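Triacylglycerol lipase (Rhizopus niveus, PDB 1LGY) hydrolyses the ester bonds of triacylglycerols and of the partial glycerides derived from them, with strong preference for the 1 and 3 positions. Local coordinates at residues F251-I254 with L255-L258; T83-F86 with R87-I90; Q128-L131 with T132-T136; T18-A21 with G22-A25. All blocks are in the same frame, centred on the assembly; numbering follows the deposited sequence.

The four contacts are local ones within an alpha/beta-hydrolase lipase, and their chemistry follows their place. Interaction 4 is a buried turn of helix 11-26, where regular backbone bonds and small or apolar side chains dominate. Interaction 3, partly buried, ends helix 110-133, and there the last backbone bonds weaken and side-chain hydroxyl, amide and imidazole groups take part. Interactions 1 and 2 touch each other beside the catalytic site: 251-258 is an irregular loop that carries the triad histidine, whereas 83-90 is a surface contact starting helix 87-91. Both use hydroxyl groups to brace a turn. Interaction 3 lies on the opposite side of the chain's centre from this pair, about 28 Å from interaction 1 at the nearest atoms.

Interaction 1: F251-I254 with L255-L258; sequences FTSI and LDHL
Ser253 and Ile254 meet Leu255, Asp256 and His257 in a tight loop that delivers the histidine of the Ser-His-Asp catalytic triad. The polar contacts centre on the hydroxyl of Ser253. With OG anti to the backbone N (chi1 172°), it reaches forward along the chain and accepts a hydrogen bond from Leu255 N at 3.1 Å, bent to 137° at the hydrogen. The same OG donates weakly to Asp256 OD1 at 3.4 Å. Serine suits this place, since one short hydroxyl can accept and donate at once. The other carboxylate oxygen of Asp256, OD2, takes the backbone N of Arg203; this aspartate probably binds calcium, as in related lipases. A backbone bond from His257 N to Ile254 O would close the turn, but the position of that oxygen is doubtful. The apolar contacts belong to the buried Ile254, whose two branches serve different neighbours. CG2 meets Leu255 CD1 at 3.6 Å, the two side chains running at about a right angle. The longer branch heads for the imidazole of His257, which bonds to Ser145 through NE2 and to Asp204 through ND1. There Ile254 CD1 lies 3.7 Å from His257 CD2, approaching the ring obliquely.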
loop_
_atom_site.group_PDB
_atom_site.type_symbol
_atom_site.label_atom_id
_atom_site.label_comp_id
_atom_site.label_asym_id
_atom_site.label_seq_id
_atom_site.Cartn_x
_atom_site.Cartn_y
_atom_site.Cartn_z
ATOM N N PHE A 251 9.927 11.344 -17.937
ATOM C CA PHE A 251 8.900 12.393 -17.921
ATOM C C PHE A 251 7.950 11.975 -16.812
ATOM O O PHE A 251 6.892 11.351 -17.005
ATOM C CB PHE A 251 8.163 12.459 -19.283
ATOM C CG PHE A 251 9.058 12.114 -20.475
ATOM C CD1 PHE A 251 10.347 12.671 -20.599
ATOM C CD2 PHE A 251 8.606 11.160 -21.402
ATOM C CE1 PHE A 251 11.171 12.255 -21.640
ATOM C CE2 PHE A 251 9.450 10.755 -22.445
ATOM C CZ PHE A 251 10.731 11.298 -22.562
ATOM N N THR A 252 8.433 12.392 -15.635
ATOM C CA THR A 252 7.895 11.996 -14.346
ATOM C C THR A 252 7.560 13.262 -13.546
ATOM O O THR A 252 8.145 14.326 -13.787
ATOM C CB THR A 252 9.026 11.064 -13.817
ATOM O OG1 THR A 252 8.533 9.724 -13.792
ATOM C CG2 THR A 252 9.556 11.525 -12.519
ATOM N N SER A 253 6.653 13.126 -12.546
ATOM C CA SER A 253 6.053 14.252 -11.844
ATOM C C SER A 253 5.592 13.965 -10.437
ATOM O O SER A 253 4.936 12.961 -10.217
ATOM C CB SER A 253 4.844 14.751 -12.651
ATOM O OG SER A 253 4.113 15.729 -11.927
ATOM N N ILE A 254 5.845 14.811 -9.452
ATOM C CA ILE A 254 5.356 14.515 -8.111
ATOM C C ILE A 254 3.907 14.890 -7.972
ATOM O O ILE A 254 3.205 14.406 -7.083
ATOM C CB ILE A 254 6.213 15.260 -7.037
ATOM C CG1 ILE A 254 5.780 14.831 -5.648
ATOM C CG2 ILE A 254 6.108 16.763 -7.222
ATOM C CD1 ILE A 254 6.233 13.413 -5.247
ATOM N N LEU A 255 3.441 15.723 -8.904
ATOM C CA LEU A 255 2.074 16.213 -8.831
ATOM C C LEU A 255 1.026 15.124 -9.111
ATOM O O LEU A 255 -0.109 15.130 -8.599
ATOM C CB LEU A 255 2.005 17.448 -9.788
ATOM C CG LEU A 255 2.590 18.819 -9.284
ATOM C CD1 LEU A 255 4.107 18.867 -9.382
ATOM C CD2 LEU A 255 2.136 19.958 -10.187
ATOM N N ASP A 256 1.422 14.072 -9.831
ATOM C CA ASP A 256 0.480 13.011 -10.144
ATOM C C ASP A 256 0.407 12.066 -8.964
ATOM O O ASP A 256 -0.459 11.202 -8.883
ATOM C CB ASP A 256 0.930 12.269 -11.402
ATOM C CG ASP A 256 0.964 13.043 -12.723
ATOM O OD1 ASP A 256 1.094 14.267 -12.696
ATOM O OD2 ASP A 256 0.898 12.434 -13.797
ATOM N N HIS A 257 1.331 12.215 -8.011
ATOM C CA HIS A 257 1.295 11.486 -6.769
ATOM C C HIS A 257 0.132 11.898 -5.866
ATOM O O HIS A 257 -0.375 11.105 -5.056
ATOM C CB HIS A 257 2.577 11.758 -6.124
ATOM C CG HIS A 257 2.894 10.865 -4.985
ATOM N ND1 HIS A 257 2.569 9.600 -4.886
ATOM C CD2 HIS A 257 3.555 11.242 -3.869
ATOM C CE1 HIS A 257 2.994 9.161 -3.742
ATOM N NE2 HIS A 257 3.585 10.155 -3.141
ATOM N N LEU A 258 -0.292 13.171 -6.068
ATOM C CA LEU A 258 -1.250 13.855 -5.211
ATOM C C LEU A 258 -2.734 13.677 -5.434
ATOM O O LEU A 258 -3.475 14.308 -4.708
ATOM C CB LEU A 258 -0.938 15.353 -5.233
ATOM C CG LEU A 258 0.076 15.972 -4.219
ATOM C CD1 LEU A 258 1.311 15.112 -4.048
ATOM C CD2 LEU A 258 0.522 17.321 -4.734
#

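Interaction 2: T83-F86 with R87-I90; sequences TNSF and RSAI
Phe86 and Ser85 accept the N-H groups of Ala89 and Ile90 on their carbonyls at the start of helix 87-91, a short helix that probably corresponds to the lid of related fungal lipases. The clearest bond is Ile90 N to Phe86 O, 3.1 Å long with 159° at the hydrogen. Ala89 N is shared more loosely between Ser85 O and Phe86 O, each a weak bond of 3.3 Å. The small methyl of Ala89 fits close to this backbone, its CB 3.4 Å from Ser85 O, and Thr83 CG2 comes within 4.1 Å of the same Ala89 CB. The branched Ile90 lays its CD1 against Phe86 O. Ser85 OG packs on Ser88 CB, short side chains that suit an exposed first turn. Beyond this shell, the Phe86 ring turns to the catalytic site, where it touches Ser145 and meets the His257 ring edge-to-face. Asn84 O sits 3.3 Å above one face of the Phe86 ring, offset toward its rim. What shapes the chain before the helix is an ST turn led by Thr83: chi1 of 175° puts OG1 beside the carbonyl carbon, on the way to the next N-H groups, where Thr83 OG1 accepts Ser85 N at 3.1 Å in a nearly straight bond.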
loop_
_atom_site.group_PDB
_atom_site.type_symbol
_atom_site.label_atom_id
_atom_site.label_comp_id
_atom_site.label_asym_id
_atom_site.label_seq_id
_atom_site.Cartn_x
_atom_site.Cartn_y
_atom_site.Cartn_z
ATOM N N THR A 83 5.013 10.054 6.168
ATOM C CA THR A 83 5.005 11.485 6.031
ATOM C C THR A 83 4.364 11.948 4.747
ATOM O O THR A 83 4.736 11.514 3.652
ATOM C CB THR A 83 6.474 12.008 6.080
ATOM O OG1 THR A 83 6.448 13.398 5.824
ATOM C CG2 THR A 83 7.365 11.415 5.005
ATOM N N ASN A 84 3.488 12.934 4.892
ATOM C CA ASN A 84 2.950 13.575 3.713
ATOM C C ASN A 84 3.772 14.777 3.216
ATOM O O ASN A 84 3.282 15.595 2.434
ATOM C CB ASN A 84 1.515 14.005 3.995
ATOM C CG ASN A 84 1.356 15.173 4.954
ATOM O OD1 ASN A 84 2.142 15.386 5.884
ATOM N ND2 ASN A 84 0.290 15.950 4.729
ATOM N N SER A 85 5.022 14.985 3.616
ATOM C CA SER A 85 5.806 16.009 2.950
ATOM C C SER A 85 6.490 15.174 1.882
ATOM O O SER A 85 7.430 14.429 2.160
ATOM C CB SER A 85 6.804 16.643 3.920
ATOM O OG SER A 85 7.948 15.864 4.250
ATOM N N PHE A 86 5.963 15.187 0.643
ATOM C CA PHE A 86 6.463 14.236 -0.354
ATOM C C PHE A 86 7.698 14.660 -1.151
ATOM O O PHE A 86 8.467 13.790 -1.583
ATOM C CB PHE A 86 5.369 13.900 -1.324
ATOM C CG PHE A 86 4.085 13.426 -0.703
ATOM C CD1 PHE A 86 3.972 12.142 -0.222
ATOM C CD2 PHE A 86 2.984 14.266 -0.684
ATOM C CE1 PHE A 86 2.735 11.694 0.275
ATOM C CE2 PHE A 86 1.755 13.825 -0.191
ATOM C CZ PHE A 86 1.617 12.530 0.293
ATOM N N ARG A 87 7.938 15.972 -1.334
ATOM C CA ARG A 87 9.160 16.410 -2.024
ATOM C C ARG A 87 10.443 16.180 -1.190
ATOM O O ARG A 87 11.540 16.058 -1.733
ATOM C CB ARG A 87 9.062 17.899 -2.388
ATOM C CG ARG A 87 7.968 18.298 -3.388
ATOM C CD ARG A 87 7.707 19.814 -3.440
ATOM N NE ARG A 87 6.455 20.068 -4.145
ATOM C CZ ARG A 87 6.403 20.293 -5.472
ATOM N NH1 ARG A 87 7.518 20.305 -6.218
ATOM N NH2 ARG A 87 5.220 20.463 -6.090
ATOM N N SER A 88 10.314 16.087 0.139
ATOM C CA SER A 88 11.405 15.809 1.077
ATOM C C SER A 88 11.491 14.324 1.401
ATOM O O SER A 88 12.472 13.881 1.992
ATOM C CB SER A 88 11.220 16.501 2.428
ATOM O OG SER A 88 11.080 17.912 2.357
ATOM N N ALA A 89 10.412 13.555 1.132
ATOM C CA ALA A 89 10.424 12.112 1.301
ATOM C C ALA A 89 11.228 11.589 0.121
ATOM O O ALA A 89 12.099 10.737 0.279
ATOM C CB ALA A 89 9.018 11.550 1.230
ATOM N N ILE A 90 10.998 12.167 -1.060
ATOM C CA ILE A 90 11.734 11.783 -2.251
ATOM C C ILE A 90 13.179 12.307 -2.212
ATOM O O ILE A 90 14.070 11.483 -2.219
ATOM C CB ILE A 90 10.851 12.298 -3.444
ATOM C CG1 ILE A 90 9.960 11.168 -3.904
ATOM C CG2 ILE A 90 11.653 12.744 -4.632
ATOM C CD1 ILE A 90 8.969 10.672 -2.836
#

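Interaction 3: Q128-L131 with T132-T136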
loop_
_atom_site.group_PDB
_atom_site.type_symbol
_atom_site.label_atom_id
_atom_site.label_comp_id
_atom_site.label_asym_id
_atom_site.label_seq_id
_atom_site.Cartn_x
_atom_site.Cartn_y
_atom_site.Cartn_z
ATOM N N GLN A 128 -4.552 -9.899 14.940
ATOM C CA GLN A 128 -4.669 -11.246 15.457
ATOM C C GLN A 128 -5.898 -11.471 16.303
ATOM O O GLN A 128 -6.657 -12.402 16.052
ATOM C CB GLN A 128 -3.465 -11.561 16.257
ATOM C CG GLN A 128 -2.290 -11.864 15.373
ATOM C CD GLN A 128 -1.250 -12.603 16.189
ATOM O OE1 GLN A 128 -0.818 -12.101 17.219
ATOM N NE2 GLN A 128 -0.756 -13.770 15.790
ATOM N N GLU A 129 -6.122 -10.534 17.223
ATOM C CA GLU A 129 -7.297 -10.458 18.081
ATOM C C GLU A 129 -8.599 -10.307 17.298
ATOM O O GLU A 129 -9.623 -10.947 17.592
ATOM C CB GLU A 129 -7.006 -9.293 18.965
ATOM C CG GLU A 129 -7.838 -8.986 20.179
ATOM C CD GLU A 129 -7.331 -7.705 20.832
ATOM O OE1 GLU A 129 -6.244 -7.766 21.425
ATOM O OE2 GLU A 129 -8.009 -6.664 20.720
ATOM N N GLN A 130 -8.598 -9.458 16.262
ATOM C CA GLN A 130 -9.828 -9.376 15.484
ATOM C C GLN A 130 -10.076 -10.618 14.617
ATOM O O GLN A 130 -11.232 -10.922 14.299
ATOM C CB GLN A 130 -9.762 -8.120 14.658
ATOM C CG GLN A 130 -9.715 -6.864 15.552
ATOM C CD GLN A 130 -11.084 -6.467 16.070
ATOM O OE1 GLN A 130 -12.022 -6.200 15.312
ATOM N NE2 GLN A 130 -11.230 -6.420 17.384
ATOM N N LEU A 131 -9.046 -11.384 14.226
ATOM C CA LEU A 131 -9.342 -12.597 13.480
ATOM C C LEU A 131 -9.869 -13.698 14.426
ATOM O O LEU A 131 -10.576 -14.593 13.947
ATOM C CB LEU A 131 -8.152 -13.174 12.823
ATOM C CG LEU A 131 -7.426 -12.598 11.666
ATOM C CD1 LEU A 131 -6.828 -13.826 11.003
ATOM C CD2 LEU A 131 -8.286 -11.973 10.595
ATOM N N THR A 132 -9.507 -13.674 15.738
ATOM C CA THR A 132 -10.024 -14.619 16.747
ATOM C C THR A 132 -11.448 -14.153 17.120
ATOM O O THR A 132 -12.362 -14.937 17.392
ATOM C CB THR A 132 -9.102 -14.650 18.029
ATOM O OG1 THR A 132 -7.815 -15.183 17.674
ATOM C CG2 THR A 132 -9.698 -15.511 19.133
ATOM N N ALA A 133 -11.697 -12.848 17.114
ATOM C CA ALA A 133 -13.044 -12.362 17.345
ATOM C C ALA A 133 -13.906 -12.641 16.118
ATOM O O ALA A 133 -15.069 -13.026 16.226
ATOM C CB ALA A 133 -13.018 -10.858 17.605
ATOM N N HIS A 134 -13.300 -12.555 14.936
ATOM C CA HIS A 134 -14.024 -12.628 13.680
ATOM C C HIS A 134 -13.352 -13.434 12.591
ATOM O O HIS A 134 -12.779 -12.871 11.659
ATOM C CB HIS A 134 -14.227 -11.273 13.127
ATOM C CG HIS A 134 -14.980 -10.378 14.038
ATOM N ND1 HIS A 134 -14.442 -9.486 14.847
ATOM C CD2 HIS A 134 -16.341 -10.346 14.123
ATOM C CE1 HIS A 134 -15.444 -8.894 15.436
ATOM N NE2 HIS A 134 -16.574 -9.412 14.997
ATOM N N PRO A 135 -13.474 -14.761 12.652
ATOM C CA PRO A 135 -12.672 -15.738 11.934
ATOM C C PRO A 135 -12.960 -15.938 10.465
ATOM O O PRO A 135 -12.179 -16.593 9.769
ATOM C CB PRO A 135 -12.880 -16.990 12.693
ATOM C CG PRO A 135 -13.646 -16.622 13.925
ATOM C CD PRO A 135 -14.466 -15.453 13.440
ATOM N N THR A 136 -14.120 -15.400 10.067
ATOM C CA THR A 136 -14.640 -15.482 8.709
ATOM C C THR A 136 -14.320 -14.251 7.860
ATOM O O THR A 136 -14.581 -14.203 6.664
ATOM C CB THR A 136 -16.174 -15.665 8.753
ATOM O OG1 THR A 136 -16.758 -14.430 9.214
ATOM C CG2 THR A 136 -16.562 -16.839 9.663
#
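The last turn of helix 110-133 joins Gln128, Glu129, Gln130 and Leu131 to the residues that end it, Thr132 to Pro135. Two regular backbone bonds persist: Thr132 N to Gln128 O at 3.1 Å and Ala133 N to Glu129 O at 2.9 Å. The next, His134 N to Gln130 O, is weak. Threonine suits the exposed final turn because its hydroxyl, set beside its own backbone N (chi1 -66°), can lean back on the helix. Thr132 OG1 bonds weakly to Gln128 O at 3.4 Å and is also hydrogen-bonded to Arg164 NH1. Gln130 and His134 extend alongside each other in the same direction, the amide turned 50° from the imidazole. Gln130 OE1 is taken by Arg69, while the His134 ring stacks on Tyr137 and has Gln130 O against its rim, level with it. Leu131, apolar and buried, turns its side chain to Ile76 of strand 75-81. Its carbonyl faces Pro135, with Pro135 CA 3.1 Å from Leu131 O in a CA-H contact. Pro135 has no N-H to give Leu131 O, so the next bond of the ladder is missing just after His134 has left helical geometry; the CA-H contact is what that carbonyl meets here.

Interaction 4: T18-A21 with G22-A25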
loop_
_atom_site.group_PDB
_atom_site.type_symbol
_atom_site.label_atom_id
_atom_site.label_comp_id
_atom_site.label_asym_id
_atom_site.label_seq_id
_atom_site.Cartn_x
_atom_site.Cartn_y
_atom_site.Cartn_z
ATOM N N THR A 18 -10.697 2.031 -7.036
ATOM C CA THR A 18 -10.959 3.363 -6.550
ATOM C C THR A 18 -11.321 3.279 -5.088
ATOM O O THR A 18 -10.912 4.152 -4.327
ATOM C CB THR A 18 -12.090 4.058 -7.267
ATOM O OG1 THR A 18 -11.774 4.038 -8.644
ATOM C CG2 THR A 18 -12.222 5.541 -6.864
ATOM N N LYS A 19 -12.006 2.197 -4.674
ATOM C CA LYS A 19 -12.453 1.998 -3.305
ATOM C C LYS A 19 -11.269 2.004 -2.395
ATOM O O LYS A 19 -11.334 2.600 -1.329
ATOM C CB LYS A 19 -13.194 0.660 -3.147
ATOM C CG LYS A 19 -13.523 0.257 -1.733
ATOM C CD LYS A 19 -14.600 -0.770 -1.881
ATOM C CE LYS A 19 -15.240 -1.081 -0.533
ATOM N NZ LYS A 19 -14.677 -2.297 0.019
ATOM N N TYR A 20 -10.175 1.396 -2.852
ATOM C CA TYR A 20 -9.002 1.324 -2.032
ATOM C C TYR A 20 -8.119 2.535 -2.058
ATOM O O TYR A 20 -7.418 2.770 -1.073
ATOM C CB TYR A 20 -8.245 0.104 -2.423
ATOM C CG TYR A 20 -9.079 -1.101 -2.052
ATOM C CD1 TYR A 20 -9.498 -1.281 -0.742
ATOM C CD2 TYR A 20 -9.460 -1.997 -3.023
ATOM C CE1 TYR A 20 -10.309 -2.348 -0.391
ATOM C CE2 TYR A 20 -10.263 -3.069 -2.682
ATOM C CZ TYR A 20 -10.681 -3.228 -1.370
ATOM O OH TYR A 20 -11.509 -4.285 -1.040
ATOM N N ALA A 21 -8.137 3.344 -3.113
ATOM C CA ALA A 21 -7.417 4.577 -3.080
ATOM C C ALA A 21 -8.114 5.477 -2.072
ATOM O O ALA A 21 -7.482 6.063 -1.204
ATOM C CB ALA A 21 -7.469 5.161 -4.437
ATOM N N GLY A 22 -9.455 5.495 -2.070
ATOM C CA GLY A 22 -10.263 6.250 -1.108
ATOM C C GLY A 22 -10.038 5.876 0.358
ATOM O O GLY A 22 -10.076 6.757 1.226
ATOM N N ILE A 23 -9.766 4.606 0.668
ATOM C CA ILE A 23 -9.497 4.200 2.022
ATOM C C ILE A 23 -8.086 4.611 2.342
ATOM O O ILE A 23 -7.878 5.241 3.366
ATOM C CB ILE A 23 -9.676 2.682 2.159
ATOM C CG1 ILE A 23 -11.169 2.334 1.886
ATOM C CG2 ILE A 23 -9.255 2.246 3.552
ATOM C CD1 ILE A 23 -11.700 0.914 2.194
ATOM N N ALA A 24 -7.107 4.358 1.470
ATOM C CA ALA A 24 -5.756 4.873 1.695
ATOM C C ALA A 24 -5.759 6.388 1.939
ATOM O O ALA A 24 -4.990 6.837 2.768
ATOM C CB ALA A 24 -4.902 4.575 0.498
ATOM N N ALA A 25 -6.730 7.162 1.425
ATOM C CA ALA A 25 -6.732 8.617 1.638
ATOM C C ALA A 25 -7.164 9.099 2.993
ATOM O O ALA A 25 -6.790 10.145 3.510
ATOM C CB ALA A 25 -7.615 9.265 0.616
#
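Ile23 reaches back one turn to Lys19 and Tyr20 in helix 11-26, which packs against the central sheet of the alpha/beta-hydrolase fold. At its root, Ile23 CB lies 3.9 Å from both Lys19 O and Tyr20 O. CG1 stands beside the backbone N and anti to the carbonyl carbon (chi1 -64°), which turns it back along the helix until Ile23 CG1 is 3.2 Å from Lys19 O. The extended second torsion (-169°) then carries CD1 over the gap where Lys19 and Tyr20 adjoin: Ile23 CD1 has Lys19 O nearest at 3.9 Å, then Tyr20 CD1 at 4.3 Å, on a ring met obliquely, and Lys19 CG at 4.4 Å. Further out, Ile23 touches Tyr77 and Val79 of strand 75-81 and Trp46 of helix 41-46, a buried seam that suits a branched aliphatic residue. The amine of Lys19 is satisfied beyond the segment, by hydrogen bonds from NZ to Tyr77 OH and Gln73 OE1. The backbone beneath is regular: Gly22 N bonds to Thr18 O at 3.0 Å with 171° at the hydrogen, and Ala24 N to Tyr20 O is just as straight. Ile23 N to Lys19 O and Ala25 N to Ala21 O continue the series, though more bent. Gly22, Ala21, Ala24 and Ala25 keep their positions slim. Ile23 and the alanines need no polar partners, because the backbone N-H and C=O groups bond one another.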